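Tlr1174 protein (Synechococcus elongatus, PDB 2OZT) converts 2-succinyl-6-hydroxy-2,4-cyclohexadiene-1-carboxylate to 2-succinylbenzoate by loss of water, a divalent-metal-dependent step in phylloquinone biosynthesis. Local coordinates at residues 217-222 against 241-246; 165-170 against 194-199. All coordinates share one frame; numbering follows the deposited sequence.

Contact 1. Residues 217-222 against 241-246; sequences AIALDE and FFVIKT. With NA (sodium ion), chain D.
D221 and K245 meet just beyond the paired strands 218-220 and 241-244, where a carboxylate is shared between a metal and an amine. The D221 chain leaves the backbone with CG anti to N (chi1 -180°), carrying the carboxylate toward the second strand. D221 CB lies 3.4 Å from the sodium ion. At CG the group forks. D221 OD1 takes K245 NZ at 2.7 Å, in a salt bridge on its anti lone pair, and also lies 3.8 Å from V243 CG1. D221, an established magnesium ligand, here holds sodium through D221 OD2 at 2.7 Å, and E222 OE1 binds the same ion. The lysine chain crosses the aspartate at about a right angle. K245 NZ lies among four oxygens that share its hydrogens: D221 OD1, D221 O at 2.8 Å, V243 O at 2.7 Å, and V224 O. This grip fixes the end of K245, which is predicted to be the proton acceptor. A217 CB touches the F241 ring in its plane, 3.6 Å from F241 CE2, while A219 CB rests on F241 CB and, more loosely, on V243 CG2. Three backbone hydrogen bonds, F241 N to I218 O, L220 N to F241 O and V243 N to L220 O, join the strands. Helix 227-235 links them in a beta-alpha-beta unit and packs on L220 and F242; strands 192-196 and 268-270 continue the sheet.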
# COMPACT_ATOMS: atom_id res chain seq x y z
N ALA A 217 -11.18 13.31 -9.38
CA ALA A 217 -11.30 12.14 -8.52
C ALA A 217 -10.44 12.25 -7.26
O ALA A 217 -9.37 12.84 -7.28
CB ALA A 217 -10.96 10.83 -9.26
N ILE A 218 -10.90 11.63 -6.20
CA ILE A 218 -10.17 11.62 -4.93
C ILE A 218 -9.89 10.17 -4.55
O ILE A 218 -10.73 9.29 -4.78
CB ILE A 218 -10.98 12.35 -3.82
CG1 ILE A 218 -11.27 13.78 -4.27
CG2 ILE A 218 -10.22 12.35 -2.50
CD1 ILE A 218 -12.04 14.59 -3.22
N ALA A 219 -8.71 9.93 -4.00
CA ALA A 219 -8.35 8.61 -3.49
C ALA A 219 -8.16 8.65 -1.99
O ALA A 219 -7.53 9.55 -1.45
CB ALA A 219 -7.06 8.17 -4.13
N LEU A 220 -8.61 7.61 -1.29
CA LEU A 220 -8.32 7.46 0.13
C LEU A 220 -7.10 6.58 0.34
O LEU A 220 -6.91 5.60 -0.39
CB LEU A 220 -9.50 6.76 0.83
CG LEU A 220 -10.79 7.57 0.75
CD1 LEU A 220 -11.89 6.70 1.29
CD2 LEU A 220 -10.73 8.90 1.51
N ASP A 221 -6.28 6.96 1.32
CA ASP A 221 -5.03 6.21 1.58
C ASP A 221 -4.93 6.05 3.09
O ASP A 221 -5.24 4.98 3.61
CB ASP A 221 -3.85 6.96 0.95
CG ASP A 221 -2.52 6.28 1.16
OD1 ASP A 221 -2.46 5.04 1.40
OD2 ASP A 221 -1.47 6.97 1.09
N GLU A 222 -4.52 7.09 3.80
CA GLU A 222 -4.47 7.03 5.26
C GLU A 222 -5.82 6.65 5.84
O GLU A 222 -5.88 5.99 6.90
CB GLU A 222 -4.02 8.40 5.81
CG GLU A 222 -2.51 8.72 5.62
CD GLU A 222 -2.11 9.37 4.30
OE1 GLU A 222 -2.91 9.38 3.34
OE2 GLU A 222 -0.93 9.86 4.19
N PHE A 241 -11.39 6.58 -5.40
CA PHE A 241 -10.46 5.45 -5.37
C PHE A 241 -10.06 5.05 -3.96
O PHE A 241 -10.18 5.80 -2.99
CB PHE A 241 -9.18 5.80 -6.14
CG PHE A 241 -9.40 5.94 -7.61
CD1 PHE A 241 -9.12 4.91 -8.49
CD2 PHE A 241 -9.89 7.15 -8.12
CE1 PHE A 241 -9.36 5.08 -9.85
CE2 PHE A 241 -10.07 7.33 -9.48
CZ PHE A 241 -9.83 6.28 -10.36
N PHE A 242 -9.61 3.80 -3.84
CA PHE A 242 -9.14 3.29 -2.56
C PHE A 242 -7.72 2.78 -2.79
O PHE A 242 -7.51 1.99 -3.72
CB PHE A 242 -9.95 2.03 -2.19
CG PHE A 242 -11.42 2.25 -1.90
CD1 PHE A 242 -11.88 2.33 -0.60
CD2 PHE A 242 -12.36 2.27 -2.94
CE1 PHE A 242 -13.26 2.47 -0.34
CE2 PHE A 242 -13.73 2.41 -2.66
CZ PHE A 242 -14.15 2.51 -1.37
N VAL A 243 -6.77 3.25 -2.00
CA VAL A 243 -5.38 2.76 -2.12
C VAL A 243 -5.24 1.63 -1.08
O VAL A 243 -5.32 1.88 0.13
CB VAL A 243 -4.37 3.88 -1.86
CG1 VAL A 243 -2.94 3.36 -1.98
CG2 VAL A 243 -4.62 5.05 -2.85
N ILE A 244 -5.11 0.39 -1.55
CA ILE A 244 -5.11 -0.78 -0.67
C ILE A 244 -3.69 -1.20 -0.36
O ILE A 244 -2.90 -1.49 -1.30
CB ILE A 244 -5.79 -1.95 -1.40
CG1 ILE A 244 -7.24 -1.62 -1.80
CG2 ILE A 244 -5.75 -3.25 -0.55
CD1 ILE A 244 -8.16 -1.24 -0.62
N LYS A 245 -3.35 -1.24 0.93
CA LYS A 245 -2.06 -1.79 1.37
C LYS A 245 -2.31 -3.21 1.83
O LYS A 245 -2.70 -3.46 2.96
CB LYS A 245 -1.45 -1.00 2.53
CG LYS A 245 -0.89 0.38 2.12
CD LYS A 245 -1.94 1.46 1.71
CE LYS A 245 -2.94 1.80 2.81
NZ LYS A 245 -3.91 2.88 2.24
N THR A 246 -2.13 -4.13 0.89
CA THR A 246 -2.53 -5.52 1.13
C THR A 246 -1.88 -6.10 2.40
O THR A 246 -2.52 -6.87 3.12
CB THR A 246 -2.25 -6.33 -0.09
OG1 THR A 246 -2.98 -5.79 -1.20
CG2 THR A 246 -2.68 -7.80 0.04
NA NA D . -1.81 9.68 0.91

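Contact 2. Residues 165-170 against 194-199; sequences RLDANG and YVEQPL. With NA (sodium ion), chain D; PO4 (phosphate ion), chain B.
R165 to D167 and Y194 to E196 form a parallel strand pair in the barrel domain of this enolase-superfamily enzyme, a buried contact that runs on past the strand ends into the metal site. The backbones are joined by L166 N to Y194 O, E196 N to L166 O (2.7 Å) and A168 N to E196 O, and beyond the strands by G170 N to Q197 O. R165 extends over one face of the Y194 ring: R165 CG makes a CH-pi contact 4.0 Å from the ring centroid, and R165 CD comes within 3.3 Å of Y194 OH. That hydroxyl lies over one face of the guanidinium, whose plane is 18° from the ring's. The tyrosine is placed there by CG sitting between N and the carbonyl carbon (chi1 51°). At the guanidinium edge R165 NH2 holds O2 of a phosphate, probably from the crystallisation liquor, at 2.7 Å; R165 NE forms a salt bridge with E193. An alanine in place of R165 would probably remove the CG and CD cover from the Y194 face and leave E193 without its charged mate. Closer to the metal, the D167 and E196 carboxylates stack with planes 3° apart, D167 OD2 to E196 OE1 3.6 Å; K136, bridged to D167 and more weakly paired with E196, would probably ease their repulsion. D167 OD1 binds the sodium ion at 2.5 Å. The same oxygen accepts the backbone N of N169, closing an Asx turn. E196, an established magnesium ligand, keeps E196 OE2 3.5 Å from the sodium. Helix 174-187 connects the two strands and packs on V195 and P198; strand 134-138 borders 163-167, strand 218-220 borders 192-196, and helix 204-213 packs against Q197, P198 and L199.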
# COMPACT_ATOMS: atom_id res chain seq x y z
N ARG A 165 -0.77 11.48 -10.23
CA ARG A 165 -1.50 11.47 -8.95
C ARG A 165 -0.93 12.55 -8.07
O ARG A 165 0.31 12.75 -8.07
CB ARG A 165 -1.31 10.08 -8.29
CG ARG A 165 -1.81 8.90 -9.12
CD ARG A 165 -1.20 7.61 -8.65
NE ARG A 165 -1.69 6.54 -9.52
CZ ARG A 165 -1.41 5.24 -9.35
NH1 ARG A 165 -0.63 4.83 -8.34
NH2 ARG A 165 -1.92 4.34 -10.21
N LEU A 166 -1.78 13.28 -7.34
CA LEU A 166 -1.28 14.30 -6.43
C LEU A 166 -1.52 13.83 -5.00
O LEU A 166 -2.68 13.64 -4.63
CB LEU A 166 -2.01 15.62 -6.65
CG LEU A 166 -1.92 16.14 -8.07
CD1 LEU A 166 -2.78 17.44 -8.19
CD2 LEU A 166 -0.49 16.36 -8.49
N ASP A 167 -0.48 13.68 -4.20
CA ASP A 167 -0.66 13.13 -2.87
C ASP A 167 -0.49 14.21 -1.81
O ASP A 167 0.63 14.65 -1.57
CB ASP A 167 0.34 12.00 -2.65
CG ASP A 167 0.03 11.16 -1.43
OD1 ASP A 167 -0.94 11.46 -0.66
OD2 ASP A 167 0.74 10.15 -1.18
N ALA A 168 -1.60 14.57 -1.17
CA ALA A 168 -1.53 15.55 -0.11
C ALA A 168 -1.24 14.98 1.27
O ALA A 168 -0.94 15.74 2.22
CB ALA A 168 -2.82 16.36 -0.08
N ASN A 169 -1.36 13.65 1.44
CA ASN A 169 -1.10 13.02 2.73
C ASN A 169 -1.85 13.66 3.88
O ASN A 169 -1.35 13.74 5.01
CB ASN A 169 0.40 12.95 3.03
CG ASN A 169 1.14 12.14 2.01
OD1 ASN A 169 1.84 12.69 1.16
ND2 ASN A 169 0.96 10.83 2.06
N GLY A 170 -3.07 14.10 3.60
CA GLY A 170 -3.92 14.65 4.65
C GLY A 170 -3.46 16.02 5.13
O GLY A 170 -3.86 16.43 6.24
N TYR A 194 -6.01 11.47 -9.89
CA TYR A 194 -6.73 11.77 -8.67
C TYR A 194 -5.89 12.59 -7.73
O TYR A 194 -4.65 12.70 -7.93
CB TYR A 194 -7.21 10.49 -7.94
CG TYR A 194 -6.19 9.37 -7.66
CD1 TYR A 194 -6.30 8.16 -8.34
CD2 TYR A 194 -5.18 9.50 -6.71
CE1 TYR A 194 -5.44 7.06 -8.06
CE2 TYR A 194 -4.30 8.40 -6.42
CZ TYR A 194 -4.46 7.23 -7.11
OH TYR A 194 -3.59 6.20 -6.79
N VAL A 195 -6.56 13.19 -6.74
CA VAL A 195 -5.92 13.78 -5.58
C VAL A 195 -6.05 12.76 -4.44
O VAL A 195 -7.15 12.32 -4.12
CB VAL A 195 -6.54 15.16 -5.19
CG1 VAL A 195 -5.90 15.66 -3.92
CG2 VAL A 195 -6.41 16.19 -6.33
N GLU A 196 -4.92 12.41 -3.85
CA GLU A 196 -4.89 11.40 -2.81
C GLU A 196 -4.92 12.02 -1.42
O GLU A 196 -4.11 12.93 -1.14
CB GLU A 196 -3.63 10.54 -2.96
CG GLU A 196 -3.57 9.33 -2.04
CD GLU A 196 -2.39 8.45 -2.41
OE1 GLU A 196 -1.72 8.76 -3.40
OE2 GLU A 196 -2.17 7.43 -1.74
N GLN A 197 -5.91 11.63 -0.61
CA GLN A 197 -6.01 12.06 0.80
C GLN A 197 -5.89 13.60 0.98
O GLN A 197 -4.97 14.07 1.63
CB GLN A 197 -5.04 11.27 1.70
CG GLN A 197 -5.47 11.28 3.17
CD GLN A 197 -6.61 10.35 3.46
OE1 GLN A 197 -6.63 9.19 2.99
NE2 GLN A 197 -7.59 10.81 4.24
N PRO A 198 -6.84 14.34 0.40
CA PRO A 198 -6.68 15.79 0.56
C PRO A 198 -6.81 16.25 2.00
O PRO A 198 -6.15 17.24 2.39
CB PRO A 198 -7.78 16.36 -0.32
CG PRO A 198 -8.81 15.29 -0.44
CD PRO A 198 -7.96 14.00 -0.47
N LEU A 199 -7.60 15.54 2.80
CA LEU A 199 -7.84 15.94 4.20
C LEU A 199 -7.44 14.81 5.11
O LEU A 199 -7.42 13.66 4.65
CB LEU A 199 -9.33 16.28 4.42
CG LEU A 199 -9.95 17.38 3.54
CD1 LEU A 199 -11.44 17.46 3.81
CD2 LEU A 199 -9.26 18.69 3.88
NA NA D . -1.81 9.68 0.91
P PO4 B . -2.94 4.24 -14.03
O1 PO4 B . -1.70 3.41 -14.14
O2 PO4 B . -3.22 4.35 -12.57
O3 PO4 B . -2.64 5.62 -14.61
O4 PO4 B . -4.24 3.82 -14.70

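How the contacts relate
Contacts 1 and 2 are strand pairs of one parallel barrel sheet, linked by the crossover through helix 204-213, their centres about 9 Å apart. Strands 192-196 and 218-220 are neighbours, and Q197 stitches them: A219 O lies 2.8 Å from Q197 N, and D221 N 2.8 Å from Q197 OE1, both probable hydrogen bonds. D167 of contact 2 and D221 and E222 of contact 1 bind the sodium ion, while N169 ND2 ties across to E222 OE2. The magnesium ligands D167, E196 and D221 stand at the C-terminal ends of three consecutive strands, D221 just past its own. Predicted proton donor K138 lies on strand 134-138 and acceptor K245 follows 241-244, the strands bordering this trio, consistent with the enolase superfamily.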